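Local coordinates for protein aspartate aminotransferase (Thermotoga maritima, PDB 1O4S) that catalyses the reversible transfer of the amino group from L-aspartate to 2-oxoglutarate, giving oxaloacetate and L-glutamate, with pyridoxal 5'-phosphate as cofactor, at residues B[34-38]-B[39-43]; B[200-203]-B[204-208]; B[336-339]-B[340-344]. All coordinates share one frame; numbering follows the deposited sequence.

Contact 1 of 3, residues B[34-38]-B[39-43]; sequences KALIK and KGEDV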
loop_
_atom_site.group_PDB
_atom_site.type_symbol
_atom_site.label_atom_id
_atom_site.label_comp_id
_atom_site.label_asym_id
_atom_site.label_seq_id
_atom_site.Cartn_x
_atom_site.Cartn_y
_atom_site.Cartn_z
ATOM N N LYS B 34 -1.222 -3.390 27.017
ATOM C CA LYS B 34 -1.972 -2.118 26.985
ATOM C C LYS B 34 -2.980 -1.944 28.124
ATOM O O LYS B 34 -3.161 -0.824 28.615
ATOM C CB LYS B 34 -2.715 -1.946 25.657
ATOM C CG LYS B 34 -1.784 -1.747 24.484
ATOM C CD LYS B 34 -2.519 -1.805 23.126
ATOM C CE LYS B 34 -1.602 -1.400 21.963
ATOM N NZ LYS B 34 -0.792 -2.560 21.447
ATOM N N ALA B 35 -3.627 -3.049 28.516
ATOM C CA ALA B 35 -4.587 -3.075 29.603
ATOM C C ALA B 35 -3.917 -2.882 30.964
ATOM O O ALA B 35 -4.481 -2.243 31.854
ATOM C CB ALA B 35 -5.334 -4.388 29.592
ATOM N N LEU B 36 -2.743 -3.478 31.140
ATOM C CA LEU B 36 -1.954 -3.255 32.347
ATOM C C LEU B 36 -1.514 -1.779 32.455
ATOM O O LEU B 36 -1.606 -1.175 33.524
ATOM C CB LEU B 36 -0.748 -4.196 32.380
ATOM C CG LEU B 36 -1.102 -5.663 32.646
ATOM C CD1 LEU B 36 0.058 -6.567 32.280
ATOM C CD2 LEU B 36 -1.530 -5.886 34.098
ATOM N N ILE B 37 -1.080 -1.205 31.334
ATOM C CA ILE B 37 -0.734 0.214 31.277
ATOM C C ILE B 37 -1.923 1.091 31.693
ATOM O O ILE B 37 -1.824 1.856 32.661
ATOM C CB ILE B 37 -0.146 0.572 29.875
ATOM C CG1 ILE B 37 1.325 0.121 29.838
ATOM C CG2 ILE B 37 -0.271 2.078 29.560
ATOM C CD1 ILE B 37 1.938 0.066 28.464
ATOM N N LYS B 38 -3.065 0.919 31.034
ATOM C CA LYS B 38 -4.265 1.713 31.348
ATOM C C LYS B 38 -4.788 1.605 32.795
ATOM O O LYS B 38 -5.572 2.452 33.208
ATOM C CB LYS B 38 -5.401 1.435 30.336
ATOM C CG LYS B 38 -5.278 2.239 29.010
ATOM C CD LYS B 38 -6.172 1.673 27.863
ATOM C CE LYS B 38 -6.824 2.773 26.987
ATOM N NZ LYS B 38 -8.039 3.416 27.632
ATOM N N LYS B 39 -4.374 0.606 33.574
ATOM C CA LYS B 39 -4.698 0.620 35.019
ATOM C C LYS B 39 -3.509 0.978 35.958
ATOM O O LYS B 39 -3.436 0.527 37.109
ATOM C CB LYS B 39 -5.428 -0.669 35.463
ATOM C CG LYS B 39 -4.646 -1.984 35.395
ATOM C CD LYS B 39 -5.460 -3.130 36.059
ATOM C CE LYS B 39 -4.984 -4.527 35.618
ATOM N NZ LYS B 39 -5.490 -5.631 36.498
ATOM N N GLY B 40 -2.613 1.833 35.457
ATOM C CA GLY B 40 -1.485 2.353 36.220
ATOM C C GLY B 40 -0.355 1.383 36.532
ATOM O O GLY B 40 0.317 1.534 37.537
ATOM N N GLU B 41 -0.125 0.396 35.681
ATOM C CA GLU B 41 0.976 -0.526 35.921
ATOM C C GLU B 41 2.216 -0.091 35.122
ATOM O O GLU B 41 2.116 0.489 34.016
ATOM C CB GLU B 41 0.585 -1.966 35.580
ATOM C CG GLU B 41 -0.634 -2.489 36.331
ATOM C CD GLU B 41 -0.336 -2.896 37.761
ATOM O OE1 GLU B 41 -1.289 -3.369 38.449
ATOM O OE2 GLU B 41 0.836 -2.755 38.207
ATOM N N ASP B 42 3.380 -0.376 35.715
ATOM C CA ASP B 42 4.670 -0.012 35.130
ATOM C C ASP B 42 5.180 -1.134 34.227
ATOM O O ASP B 42 6.086 -1.897 34.595
ATOM C CB ASP B 42 5.703 0.321 36.221
ATOM C CG ASP B 42 7.020 0.843 35.637
ATOM O OD1 ASP B 42 7.031 1.359 34.466
ATOM O OD2 ASP B 42 8.088 0.750 36.283
ATOM N N VAL B 43 4.587 -1.221 33.042
ATOM C CA VAL B 43 4.953 -2.249 32.079
ATOM C C VAL B 43 6.205 -1.805 31.325
ATOM O O VAL B 43 6.204 -0.737 30.713
ATOM C CB VAL B 43 3.812 -2.506 31.049
ATOM C CG1 VAL B 43 4.298 -3.345 29.873
ATOM C CG2 VAL B 43 2.608 -3.168 31.734
#
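A Schellman motif closes helix 27-38, where Leu36 and Ile37 meet Glu41 and Gly40 across the turn. Glu41 N reaches back to Leu36 O at 3.1 Å. Gly40 N bonds to Ile37 O at 2.9 Å, from above the carbonyl plane. Leu36 O also accepts from Lys39 N at 3.3 Å. The two donors come to Leu36 O from opposite faces of its plane, so this last-turn carbonyl is held twice. Gly40 is the C-prime residue of the motif, and its phi of 71° turns the chain back along the helix. That reversal brings Val43 against Leu36 and Ile37. Val43 CG2 packs on Leu36 CB at 3.6 Å. Val43 CB meets Ile37 CG1 at 3.8 Å, the two side chains crossing at about a right angle. Ile37 CG1 lies anti to its carbonyl carbon (chi1 -79°), which turns this branch to Val43 although the CB points away. The Lys39 chain runs alongside Leu36, pointing the same way, and its CE lies 4.0 Å from Leu36 CD2. Beyond the turn, Asp42 forms a salt bridge with Arg374, while Glu41 and Val43 touch Lys349.

Contact 2 of 3, residues B[200-203]-B[204-208]; sequences VRLA and KKRNF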
loop_
_atom_site.group_PDB
_atom_site.type_symbol
_atom_site.label_atom_id
_atom_site.label_comp_id
_atom_site.label_asym_id
_atom_site.label_seq_id
_atom_site.Cartn_x
_atom_site.Cartn_y
_atom_site.Cartn_z
ATOM N N VAL B 200 23.873 -18.186 -4.096
ATOM C CA VAL B 200 23.951 -17.501 -5.381
ATOM C C VAL B 200 24.359 -18.474 -6.517
ATOM O O VAL B 200 23.908 -18.319 -7.649
ATOM C CB VAL B 200 24.964 -16.314 -5.299
ATOM C CG1 VAL B 200 25.458 -15.877 -6.693
ATOM C CG2 VAL B 200 24.374 -15.175 -4.567
ATOM N N ARG B 201 25.203 -19.461 -6.206
ATOM C CA ARG B 201 25.535 -20.523 -7.149
ATOM C C ARG B 201 24.308 -21.373 -7.425
ATOM O O ARG B 201 23.981 -21.628 -8.578
ATOM C CB ARG B 201 26.672 -21.430 -6.628
ATOM C CG ARG B 201 28.071 -20.887 -6.830
ATOM C CD ARG B 201 29.204 -21.931 -6.597
ATOM N NE ARG B 201 29.386 -22.287 -5.177
ATOM C CZ ARG B 201 30.054 -21.547 -4.269
ATOM N NH1 ARG B 201 30.632 -20.388 -4.613
ATOM N NH2 ARG B 201 30.141 -21.969 -3.001
ATOM N N LEU B 202 23.648 -21.823 -6.365
ATOM C CA LEU B 202 22.420 -22.621 -6.488
ATOM C C LEU B 202 21.336 -21.954 -7.326
ATOM O O LEU B 202 20.626 -22.649 -8.046
ATOM C CB LEU B 202 21.788 -22.896 -5.125
ATOM C CG LEU B 202 22.109 -24.151 -4.331
ATOM C CD1 LEU B 202 21.137 -24.226 -3.142
ATOM C CD2 LEU B 202 22.006 -25.408 -5.204
ATOM N N ALA B 203 21.203 -20.631 -7.207
ATOM C CA ALA B 203 20.172 -19.872 -7.912
ATOM C C ALA B 203 20.387 -19.839 -9.432
ATOM O O ALA B 203 19.425 -19.887 -10.199
ATOM C CB ALA B 203 20.081 -18.437 -7.349
ATOM N N LYS B 204 21.644 -19.713 -9.854
ATOM C CA LYS B 204 22.028 -19.757 -11.278
ATOM C C LYS B 204 21.745 -21.152 -11.875
ATOM O O LYS B 204 21.091 -21.278 -12.914
ATOM C CB LYS B 204 23.522 -19.378 -11.438
ATOM C CG LYS B 204 24.165 -19.692 -12.825
ATOM C CD LYS B 204 24.563 -18.444 -13.657
ATOM C CE LYS B 204 26.038 -18.016 -13.461
ATOM N NZ LYS B 204 27.002 -18.889 -14.216
ATOM N N LYS B 205 22.226 -22.171 -11.166
ATOM C CA LYS B 205 22.097 -23.597 -11.520
ATOM C C LYS B 205 20.651 -24.105 -11.570
ATOM O O LYS B 205 20.223 -24.693 -12.561
ATOM C CB LYS B 205 22.895 -24.400 -10.477
ATOM C CG LYS B 205 22.869 -25.921 -10.536
ATOM C CD LYS B 205 23.981 -26.442 -9.595
ATOM C CE LYS B 205 23.692 -27.815 -8.971
ATOM N NZ LYS B 205 24.184 -28.937 -9.792
ATOM N N ARG B 206 19.912 -23.866 -10.494
ATOM C CA ARG B 206 18.618 -24.499 -10.270
ATOM C C ARG B 206 17.452 -23.557 -10.603
ATOM O O ARG B 206 16.295 -23.898 -10.359
ATOM C CB ARG B 206 18.522 -24.999 -8.822
ATOM C CG ARG B 206 19.641 -25.994 -8.406
ATOM C CD ARG B 206 19.626 -27.333 -9.153
ATOM N NE ARG B 206 18.286 -27.928 -9.158
ATOM C CZ ARG B 206 17.795 -28.767 -8.233
ATOM N NH1 ARG B 206 18.532 -29.181 -7.194
ATOM N NH2 ARG B 206 16.540 -29.200 -8.356
ATOM N N ASN B 207 17.779 -22.376 -11.138
ATOM C CA ASN B 207 16.811 -21.407 -11.676
ATOM C C ASN B 207 15.770 -20.826 -10.696
ATOM O O ASN B 207 14.573 -21.010 -10.874
ATOM C CB ASN B 207 16.099 -22.026 -12.884
ATOM C CG ASN B 207 15.368 -21.001 -13.719
ATOM O OD1 ASN B 207 15.747 -19.828 -13.750
ATOM N ND2 ASN B 207 14.310 -21.438 -14.408
ATOM N N PHE B 208 16.235 -20.124 -9.665
ATOM C CA PHE B 208 15.334 -19.447 -8.743
ATOM C C PHE B 208 15.894 -18.082 -8.330
ATOM O O PHE B 208 17.085 -17.823 -8.485
ATOM C CB PHE B 208 14.993 -20.327 -7.510
ATOM C CG PHE B 208 16.173 -20.642 -6.598
ATOM C CD1 PHE B 208 16.579 -19.749 -5.614
ATOM C CD2 PHE B 208 16.851 -21.865 -6.703
ATOM C CE1 PHE B 208 17.655 -20.049 -4.762
ATOM C CE2 PHE B 208 17.930 -22.177 -5.849
ATOM C CZ PHE B 208 18.331 -21.270 -4.885
#
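Ala203 CA lies over one face of the Phe208 ring and makes a CH-pi contact with it. Ala203 CA sits 3.8 Å from the ring centroid, only 12° off the normal. Ala203 CB meets the ring at Phe208 CE1, 3.9 Å away. Leu202 CB adds a contact to Phe208 CZ at 3.8 Å. In Phe208, chi1 of 65° sets CG between the backbone N and the carbonyl carbon, which brings the ring face against Ala203. The main chain of Phe208 is fixed by its N, which donates to Ala203 O at 3.2 Å, in the carbonyl plane and on a lone pair. The reversal passes through Asn207, which has positive phi after helix 193-206. This helix is the crossover of a beta-alpha-beta unit between parallel strands 175-180 and 209-213, and Phe208 leads into the second strand. One bond earlier in the helix, Arg206 N donates to Leu202 O at 2.8 Å. The Arg206 chain runs beside Leu202, with Arg206 CG 4.0 Å from Leu202 CD2. Outside this shell, Leu202, Arg206 and Phe208 all touch Leu171. Ala203 rests on Ile210 of strand 209-213.

Contact 3 of 3, residues B[336-339]-B[340-344]; sequences DDVK and FCERL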
loop_
_atom_site.group_PDB
_atom_site.type_symbol
_atom_site.label_atom_id
_atom_site.label_comp_id
_atom_site.label_asym_id
_atom_site.label_seq_id
_atom_site.Cartn_x
_atom_site.Cartn_y
_atom_site.Cartn_z
ATOM N N ASP B 336 6.473 -23.964 27.832
ATOM C CA ASP B 336 5.726 -23.260 26.799
ATOM C C ASP B 336 6.092 -21.756 26.820
ATOM O O ASP B 336 6.118 -21.134 27.884
ATOM C CB ASP B 336 4.211 -23.475 27.011
ATOM C CG ASP B 336 3.344 -22.775 25.939
ATOM O OD1 ASP B 336 2.148 -23.109 25.804
ATOM O OD2 ASP B 336 3.753 -21.876 25.197
ATOM N N ASP B 337 6.392 -21.202 25.642
ATOM C CA ASP B 337 6.878 -19.818 25.520
ATOM C C ASP B 337 5.733 -18.823 25.610
ATOM O O ASP B 337 5.899 -17.733 26.159
ATOM C CB ASP B 337 7.662 -19.601 24.211
ATOM C CG ASP B 337 6.888 -20.025 22.992
ATOM O OD1 ASP B 337 6.944 -21.208 22.619
ATOM O OD2 ASP B 337 6.172 -19.266 22.337
ATOM N N VAL B 338 4.583 -19.175 25.044
ATOM C CA VAL B 338 3.383 -18.356 25.195
ATOM C C VAL B 338 3.045 -18.163 26.664
ATOM O O VAL B 338 2.787 -17.049 27.090
ATOM C CB VAL B 338 2.151 -18.957 24.502
ATOM C CG1 VAL B 338 0.918 -18.080 24.752
ATOM C CG2 VAL B 338 2.390 -19.127 23.014
ATOM N N LYS B 339 3.028 -19.248 27.426
ATOM C CA LYS B 339 2.754 -19.152 28.850
ATOM C C LYS B 339 3.866 -18.398 29.578
ATOM O O LYS B 339 3.591 -17.629 30.489
ATOM C CB LYS B 339 2.566 -20.541 29.483
ATOM C CG LYS B 339 1.396 -21.364 28.892
ATOM C CD LYS B 339 1.194 -22.699 29.701
ATOM C CE LYS B 339 0.243 -23.726 29.028
ATOM N NZ LYS B 339 0.018 -24.948 29.916
ATOM N N PHE B 340 5.114 -18.626 29.185
ATOM C CA PHE B 340 6.238 -17.870 29.746
ATOM C C PHE B 340 5.971 -16.359 29.664
ATOM O O PHE B 340 6.177 -15.632 30.634
ATOM C CB PHE B 340 7.553 -18.205 29.027
ATOM C CG PHE B 340 8.781 -17.549 29.646
ATOM C CD1 PHE B 340 9.622 -18.271 30.479
ATOM C CD2 PHE B 340 9.089 -16.207 29.379
ATOM C CE1 PHE B 340 10.761 -17.683 31.055
ATOM C CE2 PHE B 340 10.219 -15.605 29.953
ATOM C CZ PHE B 340 11.063 -16.346 30.780
ATOM N N CYS B 341 5.501 -15.907 28.512
ATOM C CA CYS B 341 5.304 -14.482 28.255
ATOM C C CYS B 341 4.063 -13.939 28.943
ATOM O O CYS B 341 4.055 -12.773 29.355
ATOM C CB CYS B 341 5.212 -14.218 26.767
ATOM S SG CYS B 341 6.772 -14.487 25.926
ATOM N N GLU B 342 3.025 -14.778 29.058
ATOM C CA GLU B 342 1.777 -14.404 29.729
ATOM C C GLU B 342 2.045 -14.138 31.211
ATOM O O GLU B 342 1.562 -13.164 31.771
ATOM C CB GLU B 342 0.702 -15.511 29.579
ATOM C CG GLU B 342 -0.002 -15.506 28.216
ATOM C CD GLU B 342 -1.026 -16.642 28.040
ATOM O OE1 GLU B 342 -1.145 -17.532 28.924
ATOM O OE2 GLU B 342 -1.732 -16.639 26.993
ATOM N N ARG B 343 2.839 -15.008 31.816
ATOM C CA ARG B 343 3.111 -14.976 33.237
ATOM C C ARG B 343 4.075 -13.867 33.603
ATOM O O ARG B 343 3.903 -13.204 34.607
ATOM C CB ARG B 343 3.705 -16.307 33.670
ATOM C CG ARG B 343 2.730 -17.466 33.575
ATOM C CD ARG B 343 3.326 -18.842 33.876
ATOM N NE ARG B 343 2.439 -19.882 33.324
ATOM C CZ ARG B 343 1.549 -20.606 34.013
ATOM N NH1 ARG B 343 1.408 -20.469 35.337
ATOM N NH2 ARG B 343 0.804 -21.503 33.362
ATOM N N LEU B 344 5.102 -13.689 32.787
ATOM C CA LEU B 344 6.087 -12.644 33.002
ATOM C C LEU B 344 5.385 -11.298 32.882
ATOM O O LEU B 344 5.630 -10.391 33.673
ATOM C CB LEU B 344 7.228 -12.762 31.989
ATOM C CG LEU B 344 8.354 -11.729 32.086
ATOM C CD1 LEU B 344 9.274 -12.020 33.234
ATOM C CD2 LEU B 344 9.133 -11.714 30.808
#
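Asp336 is the N-cap of helix 337-348, and its O accepts from Phe340 N at 3.0 Å to close the first turn. Its carboxylate adds a weak capping bond, Val338 N to Asp336 OD2. Three further backbone bonds continue the helix: Cys341 N to Asp337 O, Glu342 N to Val338 O and Arg343 N to Lys339 O, all 3.0 Å. Asp337 is buried; its OD2 bonds to Ser356 OG and its OD1 to Gly362 N. Apolar packing joins the helix to its neighbours. Phe340 stacks edge-to-face with Phe385 of helix 372-386, and Cys341 touches Pro354 and Val364. The Cys341 side chain is about 8 Å from that of Arg365, a probable L-aspartate-binding residue. Two pairs of side chains lie alongside each other. Glu342 OE2 is 3.8 Å from Val338 CG1 and has a long, weak ion pair with Lys32. With an alanine here the carboxylate is gone, and Lys32 would probably lose its weak, distant mate and Val338 CG1 its neighbour. Arg343 CG is anti to the carbonyl carbon (chi1 -67°), and the extended chain runs past Lys339 O along Lys339. Lys339 CB lies in the guanidinium plane, at its edge, 3.9 Å from Arg343 NE.

From the N terminus the three contacts come in series, and none nests in or crosses another. Each is local. Contact 1 closes the turn that takes helix 27-38 into strand 44-45, an outer strand of the four-stranded sheet. Contact 2 ends helix 193-206 and hands the chain to strand 209-213 of the seven-stranded sheet. Contact 3 starts helix 337-348, which leads to strand 350-354, the neighbour of strand 44-45. Contacts 1 and 3 have centres about 18 Å apart and nearest atoms about 7 Å apart, and they do not touch. Contact 2 lies across the chain's centre from contact 1, about 51 Å away between centres.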